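Local atomic coordinates of putative glucarate dehydratase (Pseudomonas fluorescens, PDB entry 4IT1), a protein that probably dehydrates D-glucarate to 5-dehydro-4-deoxy-D-glucarate, using magnesium, as a member of the mandelate racemase/muconate lactonizing enzyme family. Residues Asp263-Glu268 / Leu364-Asp369. Numbering follows the deposited sequence.
Sequences DLQYYE and LDYACD. With MG (magnesium ion), chain E.
Inside the barrel domain of this enolase-superfamily enzyme, Tyr-266 on the magnesium-bearing strand 266-268 meets Tyr-366 of the loop that follows helix 348-360. The evidence for a T-shaped (edge-to-face) stack is direct: the ring centroids lie 5.1 Å apart, the planes stand at 87°, and CE2 of Tyr-266 comes down over one face of Tyr-366, near its rim, 3.8 Å from CD2 of Tyr-366. Tyr-266 reaches this place with CG set between its backbone N and carbonyl carbon (chi1 68°). Its hydroxyl hydrogen-bonds NZ of Lys-213, which also forms a salt bridge with Asp-369, so one lysine ties strand and loop together. Gln-265 approaches the same tyrosine differently, at the ring edge: its extended chain ends in an amide turned almost square to the ring, with CD 3.6 Å and OE1 3.4 Å from CD2 of Tyr-366. That oxygen accepts a hydrogen bond from Arg-241 on the adjacent strand, which helps fix the amide's rotation. With the amide cut back to an alanine here, the CD2-CE2 edge of Tyr-366 would probably lose its neighbour and Arg-241 this acceptor. Nearer the metal, the carboxylate oxygens of Glu-268 divide their tasks: OE2 binds magnesium at 2.1 Å, in a shell completed by three waters, Asp-243 and Asn-291, while OE1 faces OD2 of Asp-369 across 4.6 Å. A water lies between them, 3.0 Å from OD2 of Asp-369; at 2.4 Å its approach to OE1 of Glu-268 is too short to trust, so the bridge is doubtful in detail. The contact thus pairs aromatic and amide packing with two like-charged carboxylates, whose repulsion is probably eased by the metal on one and by Lys-213, salt-bridged to the other.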
ATOM      1  N   ASP A 263      27.998  11.203  18.068  1.00 65.41           N
ATOM      2  CA  ASP A 263      28.733  11.088  16.802  1.00 60.74           C
ATOM      3  C   ASP A 263      27.906  10.451  15.687  1.00 54.97           C
ATOM      4  O   ASP A 263      28.218  10.624  14.508  1.00 57.29           O
ATOM      5  CB  ASP A 263      30.026  10.286  16.994  1.00 70.24           C
ATOM      6  CG  ASP A 263      31.040  10.993  17.886  1.00 81.36           C
ATOM      7  OD1 ASP A 263      30.759  12.107  18.384  1.00 80.33           O
ATOM      8  OD2 ASP A 263      32.131  10.420  18.095  1.00 94.39           O
ATOM      9  N   LEU A 264      26.850   9.723  16.057  1.00 55.89           N
ATOM     10  CA  LEU A 264      26.059   8.960  15.086  1.00 55.13           C
ATOM     11  C   LEU A 264      24.664   9.506  14.829  1.00 47.82           C
ATOM     12  O   LEU A 264      23.951   9.863  15.764  1.00 51.71           O
ATOM     13  CB  LEU A 264      25.938   7.493  15.523  1.00 59.48           C
ATOM     14  CG  LEU A 264      27.170   6.582  15.506  1.00 60.87           C
ATOM     15  CD1 LEU A 264      26.729   5.169  15.835  1.00 58.99           C
ATOM     16  CD2 LEU A 264      27.891   6.593  14.164  1.00 55.41           C
ATOM     17  N   GLN A 265      24.269   9.526  13.557  1.00 45.94           N
ATOM     18  CA  GLN A 265      22.885   9.818  13.175  1.00 51.55           C
ATOM     19  C   GLN A 265      21.916   8.732  13.667  1.00 60.85           C
ATOM     20  O   GLN A 265      20.878   9.051  14.258  1.00 65.62           O
ATOM     21  CB  GLN A 265      22.756   9.998  11.657  1.00 49.57           C
ATOM     22  CG  GLN A 265      21.434  10.626  11.235  1.00 48.50           C
ATOM     23  CD  GLN A 265      21.249  10.701   9.724  1.00 58.56           C
ATOM     24  OE1 GLN A 265      21.572   9.764   8.998  1.00 57.79           O
ATOM     25  NE2 GLN A 265      20.713  11.822   9.248  1.00 66.01           N
ATOM     26  N   TYR A 266      22.249   7.462  13.404  1.00 54.61           N
ATOM     27  CA  TYR A 266      21.501   6.317  13.954  1.00 53.67           C
ATOM     28  C   TYR A 266      22.335   5.036  14.051  1.00 53.79           C
ATOM     29  O   TYR A 266      23.347   4.896  13.370  1.00 55.21           O
ATOM     30  CB  TYR A 266      20.178   6.059  13.196  1.00 46.26           C
ATOM     31  CG  TYR A 266      20.274   5.556  11.755  1.00 47.96           C
ATOM     32  CD1 TYR A 266      20.780   4.289  11.450  1.00 49.05           C
ATOM     33  CD2 TYR A 266      19.790   6.326  10.700  1.00 48.36           C
ATOM     34  CE1 TYR A 266      20.834   3.825  10.135  1.00 43.59           C
ATOM     35  CE2 TYR A 266      19.841   5.870   9.385  1.00 41.70           C
ATOM     36  CZ  TYR A 266      20.366   4.625   9.106  1.00 46.86           C
ATOM     37  OH  TYR A 266      20.414   4.183   7.791  1.00 53.49           O
ATOM     38  N   TYR A 267      21.892   4.117  14.909  1.00 52.95           N
ATOM     39  CA  TYR A 267      22.501   2.796  15.056  1.00 48.78           C
ATOM     40  C   TYR A 267      21.584   1.766  14.407  1.00 50.62           C
ATOM     41  O   TYR A 267      20.416   1.634  14.796  1.00 48.57           O
ATOM     42  CB  TYR A 267      22.641   2.432  16.529  1.00 53.55           C
ATOM     43  CG  TYR A 267      23.545   3.311  17.372  1.00 57.57           C
ATOM     44  CD1 TYR A 267      23.185   4.620  17.704  1.00 59.06           C
ATOM     45  CD2 TYR A 267      24.738   2.807  17.889  1.00 61.26           C
ATOM     46  CE1 TYR A 267      24.011   5.411  18.493  1.00 64.65           C
ATOM     47  CE2 TYR A 267      25.567   3.584  18.687  1.00 63.05           C
ATOM     48  CZ  TYR A 267      25.204   4.884  18.984  1.00 64.11           C
ATOM     49  OH  TYR A 267      26.034   5.649  19.772  1.00 66.50           O
ATOM     50  N   GLU A 268      22.075   1.051  13.408  1.00 42.88           N
ATOM     51  CA  GLU A 268      21.338  -0.035  12.775  1.00 40.71           C
ATOM     52  C   GLU A 268      21.632  -1.374  13.440  1.00 38.66           C
ATOM     53  O   GLU A 268      22.743  -1.780  13.464  1.00 38.04           O
ATOM     54  CB  GLU A 268      21.687  -0.124  11.293  1.00 40.94           C
ATOM     55  CG  GLU A 268      20.853  -1.127  10.507  1.00 50.74           C
ATOM     56  CD  GLU A 268      21.452  -1.559   9.185  1.00 55.67           C
ATOM     57  OE1 GLU A 268      22.203  -0.807   8.575  1.00 62.69           O
ATOM     58  OE2 GLU A 268      21.162  -2.664   8.730  1.00 58.20           O
ATOM     59  N   LEU A 364      10.731   9.477   2.338  1.00 55.76           N
ATOM     60  CA  LEU A 364      12.100   8.975   2.317  1.00 52.56           C
ATOM     61  C   LEU A 364      12.947   9.784   3.302  1.00 57.12           C
ATOM     62  O   LEU A 364      13.315  10.926   3.029  1.00 60.92           O
ATOM     63  CB  LEU A 364      12.684   9.053   0.900  1.00 54.46           C
ATOM     64  CG  LEU A 364      14.079   8.461   0.660  1.00 56.13           C
ATOM     65  CD1 LEU A 364      14.143   7.012   1.119  1.00 58.65           C
ATOM     66  CD2 LEU A 364      14.480   8.567  -0.806  1.00 55.16           C
ATOM     67  N   ASP A 365      13.266   9.173   4.437  1.00 56.62           N
ATOM     68  CA  ASP A 365      13.791   9.904   5.587  1.00 56.66           C
ATOM     69  C   ASP A 365      15.309   9.986   5.676  1.00 59.45           C
ATOM     70  O   ASP A 365      15.843  10.867   6.355  1.00 65.89           O
ATOM     71  CB  ASP A 365      13.212   9.324   6.877  1.00 50.18           C
ATOM     72  CG  ASP A 365      11.711   9.461   6.941  1.00 60.02           C
ATOM     73  OD1 ASP A 365      11.230  10.614   6.942  1.00 61.87           O
ATOM     74  OD2 ASP A 365      11.011   8.427   6.978  1.00 49.01           O
ATOM     75  N   TYR A 366      15.999   9.067   5.008  1.00 55.71           N
ATOM     76  CA  TYR A 366      17.463   9.017   5.045  1.00 49.07           C
ATOM     77  C   TYR A 366      17.992   8.543   3.702  1.00 50.89           C
ATOM     78  O   TYR A 366      17.246   7.984   2.899  1.00 53.28           O
ATOM     79  CB  TYR A 366      17.963   8.072   6.144  1.00 44.21           C
ATOM     80  CG  TYR A 366      17.485   8.391   7.541  1.00 48.03           C
ATOM     81  CD1 TYR A 366      16.268   7.889   8.022  1.00 45.44           C
ATOM     82  CD2 TYR A 366      18.256   9.176   8.394  1.00 47.61           C
ATOM     83  CE1 TYR A 366      15.829   8.175   9.307  1.00 49.02           C
ATOM     84  CE2 TYR A 366      17.824   9.471   9.683  1.00 55.99           C
ATOM     85  CZ  TYR A 366      16.613   8.967  10.134  1.00 49.78           C
ATOM     86  OH  TYR A 366      16.192   9.258  11.409  1.00 49.86           O
ATOM     87  N   ALA A 367      19.281   8.775   3.467  1.00 55.35           N
ATOM     88  CA  ALA A 367      19.965   8.267   2.281  1.00 57.63           C
ATOM     89  C   ALA A 367      19.921   6.742   2.269  1.00 58.57           C
ATOM     90  O   ALA A 367      20.011   6.095   3.316  1.00 61.55           O
ATOM     91  CB  ALA A 367      21.407   8.756   2.247  1.00 56.54           C
ATOM     92  N   CYS A 368      19.782   6.183   1.074  1.00 58.68           N
ATOM     93  CA  CYS A 368      19.652   4.749   0.896  1.00 57.11           C
ATOM     94  C   CYS A 368      20.991   4.013   0.973  1.00 62.82           C
ATOM     95  O   CYS A 368      22.054   4.647   1.050  1.00 57.63           O
ATOM     96  CB  CYS A 368      18.949   4.461  -0.420  1.00 49.13           C
ATOM     97  SG  CYS A 368      17.276   5.123  -0.470  1.00 57.59           S
ATOM     98  N   ASP A 369      20.923   2.678   0.972  1.00 58.28           N
ATOM     99  CA  ASP A 369      22.108   1.821   1.125  1.00 57.79           C
ATOM    100  C   ASP A 369      22.414   1.073  -0.159  1.00 48.05           C
ATOM    101  O   ASP A 369      21.505   0.537  -0.805  1.00 46.50           O
ATOM    102  CB  ASP A 369      21.920   0.805   2.256  1.00 57.73           C
ATOM    103  CG  ASP A 369      22.218   1.380   3.624  1.00 67.06           C
ATOM    104  OD1 ASP A 369      23.278   2.019   3.796  1.00 68.04           O
ATOM    105  OD2 ASP A 369      21.398   1.158   4.542  1.00 70.29           O
TER
HETATM  106 MG    MG E 501      21.860  -4.532   8.079  1.00 53.20          MG
HETATM  107  O   HOH W   1      22.459  -1.078   6.179  1.00 52.54           O
HETATM  108  O   HOH W   2      21.596  -5.097  10.147  1.00 41.55           O
HETATM  109  O   HOH W   3      22.236  -4.187   6.043  1.00 44.79           O
HETATM  110  O   HOH W   4      22.212  -6.514   7.716  1.00 55.88           O